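Local coordinates for protein enoyl-CoA hydratase (Mycolicibacterium smegmatis, PDB 7MCM) that probably catalyses the reversible addition of water to the double bond of (2E)-enoyl-CoA, giving (3S)-3-hydroxyacyl-CoA in fatty acid metabolism, at residues B[11-15]-B[49-53]; B[35-40]-B[97-102]; B[105-109]-B[216-220]; B[123-127]-B[152-158]; B[131-135]-B[197-201]. One frame throughout, in Å; residues are numbered along the deposited sequence.

Contact 1. Residues B[11-15]-B[49-53]; sequences DRAGR and DTDIS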
# COMPACT_ATOMS: atom_id res chain seq x y z
N ASP B 11 4.65 36.88 -10.62
CA ASP B 11 5.43 37.95 -10.00
C ASP B 11 6.50 37.32 -9.13
O ASP B 11 6.26 36.30 -8.49
CB ASP B 11 4.55 38.84 -9.11
CG ASP B 11 3.45 39.54 -9.87
OD1 ASP B 11 3.69 39.95 -11.03
OD2 ASP B 11 2.34 39.67 -9.32
N ARG B 12 7.69 37.90 -9.11
CA ARG B 12 8.73 37.43 -8.20
C ARG B 12 9.16 38.52 -7.23
O ARG B 12 9.37 39.66 -7.63
CB ARG B 12 9.96 36.92 -8.94
CG ARG B 12 10.97 36.26 -7.99
CD ARG B 12 12.14 35.73 -8.76
NE ARG B 12 11.62 34.90 -9.84
CZ ARG B 12 12.36 34.40 -10.82
NH1 ARG B 12 13.66 34.63 -10.90
NH2 ARG B 12 11.77 33.66 -11.76
N ALA B 13 9.33 38.13 -5.96
CA ALA B 13 9.87 39.01 -4.92
C ALA B 13 10.89 38.19 -4.14
O ALA B 13 10.55 37.48 -3.19
CB ALA B 13 8.76 39.53 -4.01
N GLY B 14 12.15 38.26 -4.56
CA GLY B 14 13.21 37.50 -3.91
C GLY B 14 13.08 36.02 -4.22
O GLY B 14 13.12 35.62 -5.39
N ARG B 15 12.89 35.19 -3.19
CA ARG B 15 12.70 33.76 -3.38
C ARG B 15 11.23 33.36 -3.40
O ARG B 15 10.91 32.16 -3.39
CB ARG B 15 13.44 32.98 -2.29
CG ARG B 15 14.83 33.52 -2.05
CD ARG B 15 15.65 32.60 -1.17
NE ARG B 15 16.40 31.68 -2.02
CZ ARG B 15 17.72 31.71 -2.17
NH1 ARG B 15 18.47 32.59 -1.54
NH2 ARG B 15 18.29 30.85 -3.02
N ASP B 49 14.18 26.90 -11.47
CA ASP B 49 14.86 28.07 -10.90
C ASP B 49 15.12 27.79 -9.43
O ASP B 49 14.28 28.04 -8.57
CB ASP B 49 14.02 29.33 -11.10
CG ASP B 49 14.78 30.61 -10.73
OD1 ASP B 49 15.86 30.52 -10.12
OD2 ASP B 49 14.27 31.70 -11.05
N THR B 50 16.33 27.30 -9.13
CA THR B 50 16.66 26.95 -7.75
C THR B 50 16.69 28.14 -6.81
O THR B 50 16.73 27.95 -5.59
CB THR B 50 18.00 26.21 -7.72
OG1 THR B 50 19.03 27.05 -8.23
CG2 THR B 50 17.91 24.92 -8.55
N ASP B 51 16.62 29.37 -7.32
CA ASP B 51 16.49 30.52 -6.44
C ASP B 51 15.10 30.59 -5.81
O ASP B 51 14.95 31.17 -4.72
CB ASP B 51 16.80 31.81 -7.21
CG ASP B 51 18.26 31.89 -7.69
OD1 ASP B 51 19.17 31.33 -7.03
OD2 ASP B 51 18.48 32.53 -8.74
N ILE B 52 14.09 30.01 -6.45
CA ILE B 52 12.71 30.07 -5.95
C ILE B 52 12.51 29.04 -4.84
O ILE B 52 12.88 27.87 -4.98
CB ILE B 52 11.71 29.84 -7.09
CG1 ILE B 52 11.95 30.82 -8.24
CG2 ILE B 52 10.26 29.94 -6.57
CD1 ILE B 52 11.75 32.25 -7.86
N SER B 53 11.86 29.46 -3.75
CA SER B 53 11.63 28.59 -2.60
C SER B 53 10.18 28.47 -2.18
O SER B 53 9.85 27.53 -1.45
CB SER B 53 12.45 29.07 -1.39
OG SER B 53 13.82 28.74 -1.53

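Contact 2. Residues B[35-40]-B[97-102]; sequences FIDAFD and RVPRAL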
# COMPACT_ATOMS: atom_id res chain seq x y z
N PHE B 35 -5.22 28.03 -19.35
CA PHE B 35 -4.76 28.08 -17.97
C PHE B 35 -3.94 26.84 -17.62
O PHE B 35 -2.89 26.94 -16.97
CB PHE B 35 -5.92 28.21 -16.99
CG PHE B 35 -5.48 28.20 -15.56
CD1 PHE B 35 -5.33 27.01 -14.87
CD2 PHE B 35 -5.12 29.39 -14.93
CE1 PHE B 35 -4.86 27.01 -13.57
CE2 PHE B 35 -4.67 29.38 -13.62
CZ PHE B 35 -4.54 28.19 -12.95
N ILE B 36 -4.44 25.66 -18.00
CA ILE B 36 -3.75 24.42 -17.66
C ILE B 36 -2.33 24.43 -18.21
O ILE B 36 -1.37 24.11 -17.50
CB ILE B 36 -4.56 23.21 -18.16
CG1 ILE B 36 -5.93 23.18 -17.46
CG2 ILE B 36 -3.79 21.92 -17.90
CD1 ILE B 36 -6.92 22.14 -18.00
N ASP B 37 -2.17 24.86 -19.47
CA ASP B 37 -0.84 24.97 -20.07
C ASP B 37 0.06 25.92 -19.29
O ASP B 37 1.24 25.63 -19.08
CB ASP B 37 -0.97 25.44 -21.52
CG ASP B 37 -1.56 24.39 -22.44
OD1 ASP B 37 -1.56 23.20 -22.08
OD2 ASP B 37 -2.03 24.76 -23.54
N ALA B 38 -0.47 27.07 -18.87
CA ALA B 38 0.32 28.03 -18.11
C ALA B 38 0.70 27.49 -16.73
O ALA B 38 1.80 27.75 -16.23
CB ALA B 38 -0.46 29.33 -17.95
N PHE B 39 -0.20 26.74 -16.11
CA PHE B 39 0.08 26.15 -14.81
C PHE B 39 1.18 25.10 -14.93
O PHE B 39 2.12 25.09 -14.12
CB PHE B 39 -1.20 25.57 -14.21
CG PHE B 39 -1.11 25.26 -12.74
CD1 PHE B 39 -1.28 26.26 -11.79
CD2 PHE B 39 -0.87 23.98 -12.30
CE1 PHE B 39 -1.20 25.99 -10.44
CE2 PHE B 39 -0.79 23.68 -10.94
CZ PHE B 39 -0.95 24.70 -10.01
N ASP B 40 1.10 24.24 -15.94
CA ASP B 40 2.20 23.33 -16.25
C ASP B 40 3.52 24.09 -16.38
O ASP B 40 4.52 23.74 -15.75
CB ASP B 40 1.92 22.56 -17.54
CG ASP B 40 1.25 21.23 -17.30
OD1 ASP B 40 1.41 20.65 -16.20
OD2 ASP B 40 0.54 20.76 -18.21
N ARG B 97 -4.46 17.40 -15.22
CA ARG B 97 -3.10 17.90 -15.40
C ARG B 97 -2.69 18.82 -14.25
O ARG B 97 -1.53 18.82 -13.84
CB ARG B 97 -2.99 18.62 -16.74
CG ARG B 97 -2.96 17.68 -17.93
CD ARG B 97 -2.99 18.45 -19.25
NE ARG B 97 -1.87 19.38 -19.37
CZ ARG B 97 -1.79 20.31 -20.32
NH1 ARG B 97 -2.74 20.45 -21.23
NH2 ARG B 97 -0.72 21.10 -20.36
N VAL B 98 -3.63 19.63 -13.75
CA VAL B 98 -3.31 20.53 -12.63
C VAL B 98 -2.91 19.76 -11.37
O VAL B 98 -1.86 20.08 -10.78
CB VAL B 98 -4.47 21.51 -12.39
CG1 VAL B 98 -4.38 22.12 -10.98
CG2 VAL B 98 -4.47 22.58 -13.44
N PRO B 99 -3.68 18.77 -10.89
CA PRO B 99 -3.21 17.99 -9.74
C PRO B 99 -1.86 17.35 -9.97
O PRO B 99 -1.01 17.35 -9.07
CB PRO B 99 -4.30 16.92 -9.57
CG PRO B 99 -5.47 17.44 -10.27
CD PRO B 99 -5.01 18.32 -11.35
N ARG B 100 -1.63 16.81 -11.17
CA ARG B 100 -0.36 16.16 -11.45
C ARG B 100 0.77 17.18 -11.47
O ARG B 100 1.90 16.86 -11.08
CB ARG B 100 -0.43 15.41 -12.77
CG ARG B 100 -1.42 14.24 -12.75
CD ARG B 100 -1.26 13.33 -13.94
NE ARG B 100 -2.27 12.28 -13.95
CZ ARG B 100 -2.21 11.17 -13.23
NH1 ARG B 100 -1.19 10.93 -12.42
NH2 ARG B 100 -3.21 10.29 -13.31
N ALA B 101 0.49 18.41 -11.92
CA ALA B 101 1.52 19.45 -11.89
C ALA B 101 1.92 19.78 -10.46
O ALA B 101 3.11 19.87 -10.13
CB ALA B 101 1.02 20.70 -12.63
N LEU B 102 0.94 19.93 -9.57
CA LEU B 102 1.25 20.23 -8.18
C LEU B 102 2.00 19.08 -7.53
O LEU B 102 2.84 19.30 -6.65
CB LEU B 102 -0.03 20.54 -7.41
CG LEU B 102 -0.39 22.02 -7.40
CD1 LEU B 102 -1.66 22.22 -6.63
CD2 LEU B 102 0.76 22.85 -6.81
O HOH W 1 0.56 18.27 -15.40

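Contact 3. Residues B[105-109]-B[216-220]; sequences CEVPV and VRMAK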
# COMPACT_ATOMS: atom_id res chain seq x y z
N CYS B 105 5.51 19.64 -8.38
CA CYS B 105 6.05 20.93 -7.94
C CYS B 105 6.92 20.74 -6.70
O CYS B 105 6.42 20.33 -5.65
CB CYS B 105 4.93 21.91 -7.65
SG CYS B 105 5.53 23.59 -7.29
N GLU B 106 8.20 21.11 -6.82
CA GLU B 106 9.16 20.90 -5.74
C GLU B 106 9.12 21.98 -4.68
O GLU B 106 9.71 21.80 -3.61
CB GLU B 106 10.58 20.82 -6.30
CG GLU B 106 10.74 19.81 -7.39
CD GLU B 106 12.15 19.82 -7.93
OE1 GLU B 106 13.03 20.48 -7.32
OE2 GLU B 106 12.38 19.16 -8.97
N VAL B 107 8.49 23.12 -4.95
CA VAL B 107 8.50 24.19 -3.96
C VAL B 107 7.16 24.19 -3.24
O VAL B 107 6.13 23.83 -3.83
CB VAL B 107 8.82 25.56 -4.60
CG1 VAL B 107 9.99 25.44 -5.59
CG2 VAL B 107 7.63 26.15 -5.26
N PRO B 108 7.14 24.56 -1.95
CA PRO B 108 5.87 24.70 -1.23
C PRO B 108 4.97 25.74 -1.88
O PRO B 108 5.44 26.77 -2.39
CB PRO B 108 6.30 25.16 0.17
CG PRO B 108 7.77 24.93 0.25
CD PRO B 108 8.32 24.80 -1.11
N VAL B 109 3.66 25.47 -1.86
CA VAL B 109 2.64 26.34 -2.43
C VAL B 109 1.66 26.75 -1.34
O VAL B 109 1.02 25.89 -0.71
CB VAL B 109 1.89 25.67 -3.59
CG1 VAL B 109 0.87 26.63 -4.16
CG2 VAL B 109 2.86 25.24 -4.70
N VAL B 216 14.68 23.36 1.97
CA VAL B 216 13.24 23.53 1.85
C VAL B 216 12.66 22.54 0.83
O VAL B 216 11.62 21.90 1.08
CB VAL B 216 12.91 25.00 1.48
CG1 VAL B 216 11.45 25.12 1.02
CG2 VAL B 216 13.15 25.89 2.71
N ARG B 217 13.33 22.37 -0.31
CA ARG B 217 12.82 21.48 -1.34
C ARG B 217 12.94 20.02 -0.93
O ARG B 217 12.06 19.21 -1.25
CB ARG B 217 13.54 21.74 -2.65
CG ARG B 217 13.06 23.03 -3.30
CD ARG B 217 13.81 23.28 -4.56
NE ARG B 217 13.41 24.53 -5.20
CZ ARG B 217 13.33 24.69 -6.51
NH1 ARG B 217 13.55 23.68 -7.34
NH2 ARG B 217 13.04 25.89 -7.00
N MET B 218 14.04 19.66 -0.28
CA MET B 218 14.20 18.29 0.20
C MET B 218 13.16 17.96 1.26
O MET B 218 12.61 16.86 1.28
CB MET B 218 15.61 18.09 0.76
CG MET B 218 16.68 17.92 -0.30
SD MET B 218 18.27 17.30 0.30
CE MET B 218 18.64 18.39 1.70
N ALA B 219 12.89 18.91 2.16
CA ALA B 219 11.86 18.69 3.18
C ALA B 219 10.49 18.48 2.55
O ALA B 219 9.73 17.61 3.00
CB ALA B 219 11.82 19.86 4.16
N LYS B 220 10.14 19.28 1.54
CA LYS B 220 8.84 19.08 0.89
C LYS B 220 8.78 17.72 0.22
O LYS B 220 7.75 17.04 0.26
CB LYS B 220 8.55 20.17 -0.12
CG LYS B 220 7.34 19.76 -0.97
CD LYS B 220 6.67 20.87 -1.66
CE LYS B 220 5.44 20.34 -2.40
NZ LYS B 220 4.82 21.45 -3.16
O HOH W 2 10.35 19.08 -3.21

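Contact 4. Residues B[123-127]-B[152-158]; sequences DLAVM and DGGTWFL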
# COMPACT_ATOMS: atom_id res chain seq x y z
N ASP B 123 -10.91 22.42 -5.10
CA ASP B 123 -9.94 21.32 -5.07
C ASP B 123 -8.51 21.84 -5.24
O ASP B 123 -7.59 21.32 -4.61
CB ASP B 123 -10.28 20.31 -6.15
CG ASP B 123 -11.64 19.67 -5.94
OD1 ASP B 123 -12.24 19.94 -4.90
OD2 ASP B 123 -12.11 18.92 -6.81
N LEU B 124 -8.32 22.84 -6.11
CA LEU B 124 -7.00 23.43 -6.28
C LEU B 124 -6.45 23.97 -4.96
O LEU B 124 -5.31 23.69 -4.59
CB LEU B 124 -7.06 24.54 -7.33
CG LEU B 124 -5.77 25.36 -7.55
CD1 LEU B 124 -4.65 24.49 -8.03
CD2 LEU B 124 -6.03 26.49 -8.52
N ALA B 125 -7.26 24.74 -4.22
CA ALA B 125 -6.79 25.26 -2.94
C ALA B 125 -6.40 24.13 -2.01
O ALA B 125 -5.35 24.17 -1.35
CB ALA B 125 -7.87 26.12 -2.29
N VAL B 126 -7.21 23.07 -1.99
CA VAL B 126 -6.98 21.92 -1.12
C VAL B 126 -5.74 21.13 -1.54
O VAL B 126 -5.14 20.43 -0.72
CB VAL B 126 -8.27 21.08 -1.14
CG1 VAL B 126 -8.12 19.88 -0.35
CG2 VAL B 126 -9.43 21.92 -0.59
N MET B 127 -5.35 21.21 -2.81
CA MET B 127 -4.14 20.53 -3.27
C MET B 127 -2.86 21.28 -2.89
O MET B 127 -1.77 20.71 -3.04
CB MET B 127 -4.16 20.38 -4.79
CG MET B 127 -5.19 19.42 -5.32
SD MET B 127 -5.34 19.67 -7.11
CE MET B 127 -6.88 18.78 -7.36
N ASP B 152 -11.13 15.71 -10.53
CA ASP B 152 -9.75 16.16 -10.49
C ASP B 152 -8.98 15.65 -9.27
O ASP B 152 -7.92 16.20 -8.96
CB ASP B 152 -9.70 17.68 -10.51
CG ASP B 152 -10.52 18.29 -9.39
OD1 ASP B 152 -11.04 17.52 -8.56
OD2 ASP B 152 -10.62 19.53 -9.33
N GLY B 153 -9.51 14.69 -8.53
CA GLY B 153 -8.80 14.19 -7.36
C GLY B 153 -9.12 14.89 -6.05
O GLY B 153 -8.48 14.59 -5.03
N GLY B 154 -10.10 15.80 -6.06
CA GLY B 154 -10.48 16.49 -4.84
C GLY B 154 -10.89 15.55 -3.71
O GLY B 154 -10.67 15.87 -2.53
N THR B 155 -11.47 14.40 -4.04
CA THR B 155 -11.85 13.48 -2.97
C THR B 155 -10.64 12.85 -2.28
O THR B 155 -10.78 12.34 -1.17
CB THR B 155 -12.75 12.36 -3.49
OG1 THR B 155 -12.04 11.64 -4.49
CG2 THR B 155 -14.04 12.93 -4.08
N TRP B 156 -9.47 12.85 -2.91
CA TRP B 156 -8.27 12.34 -2.24
C TRP B 156 -7.69 13.38 -1.29
O TRP B 156 -7.31 13.05 -0.16
CB TRP B 156 -7.25 11.90 -3.29
CG TRP B 156 -6.09 11.09 -2.75
CD1 TRP B 156 -6.02 9.73 -2.60
CD2 TRP B 156 -4.81 11.60 -2.34
NE1 TRP B 156 -4.79 9.37 -2.11
CE2 TRP B 156 -4.03 10.49 -1.94
CE3 TRP B 156 -4.26 12.88 -2.27
CZ2 TRP B 156 -2.71 10.63 -1.48
CZ3 TRP B 156 -2.94 13.02 -1.81
CH2 TRP B 156 -2.19 11.90 -1.41
N PHE B 157 -7.67 14.65 -1.70
CA PHE B 157 -7.03 15.70 -0.92
C PHE B 157 -7.93 16.23 0.20
O PHE B 157 -7.44 16.58 1.28
CB PHE B 157 -6.62 16.85 -1.84
CG PHE B 157 -5.51 16.50 -2.79
CD1 PHE B 157 -4.19 16.57 -2.39
CD2 PHE B 157 -5.79 16.09 -4.08
CE1 PHE B 157 -3.17 16.25 -3.26
CE2 PHE B 157 -4.77 15.77 -4.95
CZ PHE B 157 -3.46 15.84 -4.54
N LEU B 158 -9.24 16.31 -0.02
CA LEU B 158 -10.09 16.98 0.96
C LEU B 158 -10.10 16.27 2.31
O LEU B 158 -10.00 16.97 3.34
CB LEU B 158 -11.52 17.14 0.39
CG LEU B 158 -12.47 17.99 1.25
CD1 LEU B 158 -11.93 19.40 1.49
CD2 LEU B 158 -13.86 18.08 0.58
O HOH W 3 -5.25 18.28 1.56

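Contact 5. Residues B[131-135]-B[197-201]; sequences RIAAE and LLPAA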
# COMPACT_ATOMS: atom_id res chain seq x y z
N ARG B 131 -3.13 26.63 3.40
CA ARG B 131 -4.19 27.54 3.00
C ARG B 131 -4.39 28.61 4.05
O ARG B 131 -4.42 28.32 5.25
CB ARG B 131 -5.51 26.82 2.78
CG ARG B 131 -5.64 26.08 1.47
CD ARG B 131 -6.58 24.88 1.65
NE ARG B 131 -6.05 23.93 2.62
CZ ARG B 131 -5.04 23.12 2.35
NH1 ARG B 131 -4.43 23.13 1.17
NH2 ARG B 131 -4.63 22.26 3.29
N ILE B 132 -4.53 29.86 3.60
CA ILE B 132 -5.07 30.94 4.40
C ILE B 132 -6.13 31.62 3.55
O ILE B 132 -6.13 31.52 2.32
CB ILE B 132 -3.98 31.95 4.84
CG1 ILE B 132 -3.37 32.64 3.63
CG2 ILE B 132 -2.86 31.25 5.60
CD1 ILE B 132 -2.34 33.69 4.00
N ALA B 133 -7.05 32.34 4.21
CA ALA B 133 -8.23 32.84 3.52
C ALA B 133 -8.58 34.25 3.97
O ALA B 133 -8.34 34.63 5.12
CB ALA B 133 -9.46 31.94 3.74
N ALA B 134 -9.16 35.01 3.04
CA ALA B 134 -9.83 36.27 3.34
C ALA B 134 -11.18 36.00 3.97
O ALA B 134 -11.80 34.96 3.76
CB ALA B 134 -10.03 37.10 2.06
N GLU B 135 -11.67 36.99 4.74
CA GLU B 135 -12.96 36.86 5.39
C GLU B 135 -14.09 36.66 4.39
O GLU B 135 -15.13 36.08 4.74
CB GLU B 135 -13.25 38.08 6.28
CG GLU B 135 -12.34 38.15 7.51
CD GLU B 135 -12.63 39.34 8.42
OE1 GLU B 135 -13.40 40.24 8.01
OE2 GLU B 135 -12.10 39.37 9.55
N LEU B 197 -4.82 39.79 3.56
CA LEU B 197 -4.58 38.43 3.10
C LEU B 197 -3.20 38.29 2.47
O LEU B 197 -2.40 37.43 2.86
CB LEU B 197 -5.66 38.01 2.11
CG LEU B 197 -5.36 36.68 1.43
CD1 LEU B 197 -5.36 35.52 2.43
CD2 LEU B 197 -6.34 36.44 0.30
N LEU B 198 -2.90 39.10 1.45
CA LEU B 198 -1.62 38.98 0.75
C LEU B 198 -0.45 39.37 1.65
O LEU B 198 0.58 38.68 1.62
CB LEU B 198 -1.63 39.80 -0.54
CG LEU B 198 -2.39 39.11 -1.68
CD1 LEU B 198 -2.48 40.02 -2.89
CD2 LEU B 198 -1.73 37.81 -2.06
N PRO B 199 -0.52 40.45 2.45
CA PRO B 199 0.52 40.65 3.48
C PRO B 199 0.74 39.45 4.38
O PRO B 199 1.89 39.12 4.70
CB PRO B 199 0.00 41.86 4.26
CG PRO B 199 -0.70 42.66 3.24
CD PRO B 199 -1.37 41.65 2.33
N ALA B 200 -0.33 38.77 4.80
CA ALA B 200 -0.16 37.58 5.62
C ALA B 200 0.46 36.43 4.83
O ALA B 200 1.28 35.67 5.36
CB ALA B 200 -1.49 37.13 6.21
N ALA B 201 0.07 36.29 3.56
CA ALA B 201 0.65 35.23 2.74
C ALA B 201 2.14 35.43 2.57
O ALA B 201 2.92 34.47 2.62
CB ALA B 201 -0.05 35.17 1.39

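Contact 1. Residues B[11-15]-B[49-53]
The tight hairpin connecting strands 8-13 and 16-21 meets, through R12 and R15, the type I turn D49-I52 that leads from helix 33-48 to strand 54-59. D49 suits the turn because its short carboxylate does two jobs. D49 OD1 accepts from D51 N at 3.1 Å, making an Asx turn, while D49 OD2 reaches across to form a salt bridge with R12 NH1 at 3.0 Å. Carboxylate and guanidinium planes stand 69° apart, so charge attraction counts for more here than aligned N-H groups. A bend in the R12 chain at chi3 (-52°) sets the guanidinium so that D49 OD2 and I52 CD1 meet the same face of it, I52 CD1 toward its rim and 3.3 Å from R12 NE. At the hairpin tip G14 takes a positive phi, easy for glycine. R15 O receives a nearly straight bond from S53 N (2.9 Å, 172°), whereas R15 NE gives D51 O a weak one at 3.1 Å. R15 also pairs with V54 through its backbone, opening the parallel pairing of strands 16-21 and 54-59; beyond it, A213 of helix 213-226 touches both R15 and S53.

Contact 2. Residues B[35-40]-B[97-102]
Helices 35-40 and 97-102 run side by side in the same direction, their axes 9° from parallel and 9.6 Å apart, with I36 set against V98 and D40 against A101. At one edge R97 reaches over to two aspartates a turn apart. R97 NH2 forms a salt bridge with D40 OD2, in the guanidinium plane and on the anti lone pair of that oxygen; the 2.5 Å separation is shorter than usual and should not be over-read. R97 NH2 also gives D37 OD1 a bond of 2.8 Å, tilted from the plane. Weaker bonds from NE to D40 OD2 and from NH1 to D37 OD1 complete the network and should fix the rotation of the guanidinium. I36 places CG2 over the centre of the R97 guanidinium, 3.5 Å from R97 NE; the arginine supplies charge at its edge and a flat, weakly hydrated face on which a methyl can pack. Each helix joins neighbouring parallel strands of the main sheet, 33-48 between 16-21 and 54-59 and 97-104 between 54-59 and 109-113, making them successive beta-alpha-beta crossover helices. Deeper in, F39 swings its CG anti to the backbone N (chi1 -165°): L102 CG lies in the ring plane, 3.8 Å from F39 CZ, small A101 brings CB as close to F39 CD2, and V98 CG1 packs on F39 CE2 at 3.9 Å. Water 1 donates to D40 OD1 and R97 O; OD1 also has a salt bridge with R104.

Contact 3. Residues B[105-109]-B[216-220]
K220 and R217, one helical turn apart, extend across segment 105-109 on two sides of the V107 backbone. K220 has CG anti to its N (chi1 168°) and a straight chain beyond, which carries NZ to V107 O at 2.8 Å and C105 O at 3.2 Å, both approached from above their carbonyl planes. A lysine suits this buried place, since its apolar stem passes E106 O while its ammonium serves several oxygens; D129 forms a salt bridge with it. R217, equally extended, runs beside V107 in the same direction, with V107 CG1 over one face of the guanidinium, 3.4 Å from R217 NH2. R217 NH1 meets E106 OE1 at 3.2 Å in a salt bridge, from above the carboxylate plane and with the oxygen tilted from the guanidinium plane; the planes stand 89° apart. The stronger hold on the guanidinium comes from I52 O, with A46 O and N47 O as further acceptors. P108 and V216 cross at about a right angle, CG against CG1 at 3.8 Å, and both touch a third subunit. The arrangement ties the C-terminal helical region, which takes part in oligomer packing in crotonases, to a loop entering strand 109-113 of the core.

Contact 4. Residues B[123-127]-B[152-158]
D152 OD1 is approached from two directions: G154 N donates to it at 3.2 Å, from above the carboxylate plane, and D123 OD2 stands 2.5 Å away. The first bond makes an Asx turn at the head of helix 154-162. D152 holds its carboxylate in the crowded position between backbone N and carbonyl carbon (chi1 56°), which turns it back toward that N-H, and the two carboxylate planes are 55° apart. Glycines fit the turn. G153, the N-cap residue, has a positive phi, while G154, with no side chain, lets D123 OD2 approach its CA to 3.5 Å. Further along, the helices cross at 46°. M127 lays CG over one face of the F157 ring, 3.7 Å from the centroid in a CH-pi contact, and its sulfur adds an oblique Met-aromatic contact; the other face of the ring is taken by W156 CE3. V126 CG1 packs on F157 CB at 3.7 Å, the two side chains running in opposite senses. F157 also touches L231 of a second subunit, to which W156 NE1 is hydrogen-bonded at A229 O. The Pro-Gly-Asp-Gly-Gly sequence leading into helix 154-162 and the helix bearing D123 are family elements that, in related crotonases, border the acyl-CoA active site, and the closeness of D123, D152 and E141 is consistent with that.

Contact 5. Residues B[131-135]-B[197-201]
Apolar contacts between side chains hold I132 and A134 of strand 130-134 against L197, A200 and A201 of helix 197-209. I132 places CG1 between its backbone N and carbonyl carbon (chi1 64°), and from there the chain runs straight out to the helix. CG1 meets L197 CD1 at 3.7 Å, the two side chains passing at a slant, while the tip, CD1, rests against both alanines, 3.8 Å from A201 CB and 4.2 Å from A200 CB. A134 CB adds a looser touch on L197 CD2 at 4.1 Å. The residue types fit their tasks: a long beta-branched residue on the strand reaches the helix, and small alanines on the helix allow its methyl to come close to the helix backbone.

Contacts of side chain with backbone form a second group. I132 CD1 stands 3.6 Å from A201 N, and L197 CD1 rests 3.8 Å from A133 C, so each branched residue presses on the main chain of the other element.

No hydrogen bond crosses between the segments; the strand spends its polar backbone within the sheet, I132 pairing with A111 and V113 and A133 with E190 and L192. L197 and A201 also touch A112, and A200 touches L192, so the helix rests over three neighbouring strands. Strand and helix run nearly antiparallel, at 160°, with axes 8.8 Å apart, the layering of a helix over the face of a beta-sheet that recurs in the alpha/beta crotonase fold.

Contact 1 closes before contacts 3, 4 and 5 open; contacts 4 and 5, whose segments alternate along the chain, are nested within the loop closed by contact 3. Contacts 1 and 2 interleave, because 35-40 lies between 11-15 and 49-53 while its partner 97-102 comes after both; their centres are 19 Å apart. Contacts 1 and 3, about 12 Å between centres, meet where R217 reaches I52 O. Contact 2 adjoins contact 4 through P99, L102 and M127. Contact 4 connects to contact 5 by R131, which bonds to A125 O. Contacts 1 and 5, with centres 20 Å apart, reach the same sheet, whose successive parallel strands are connected by helices 33-48 and 97-104.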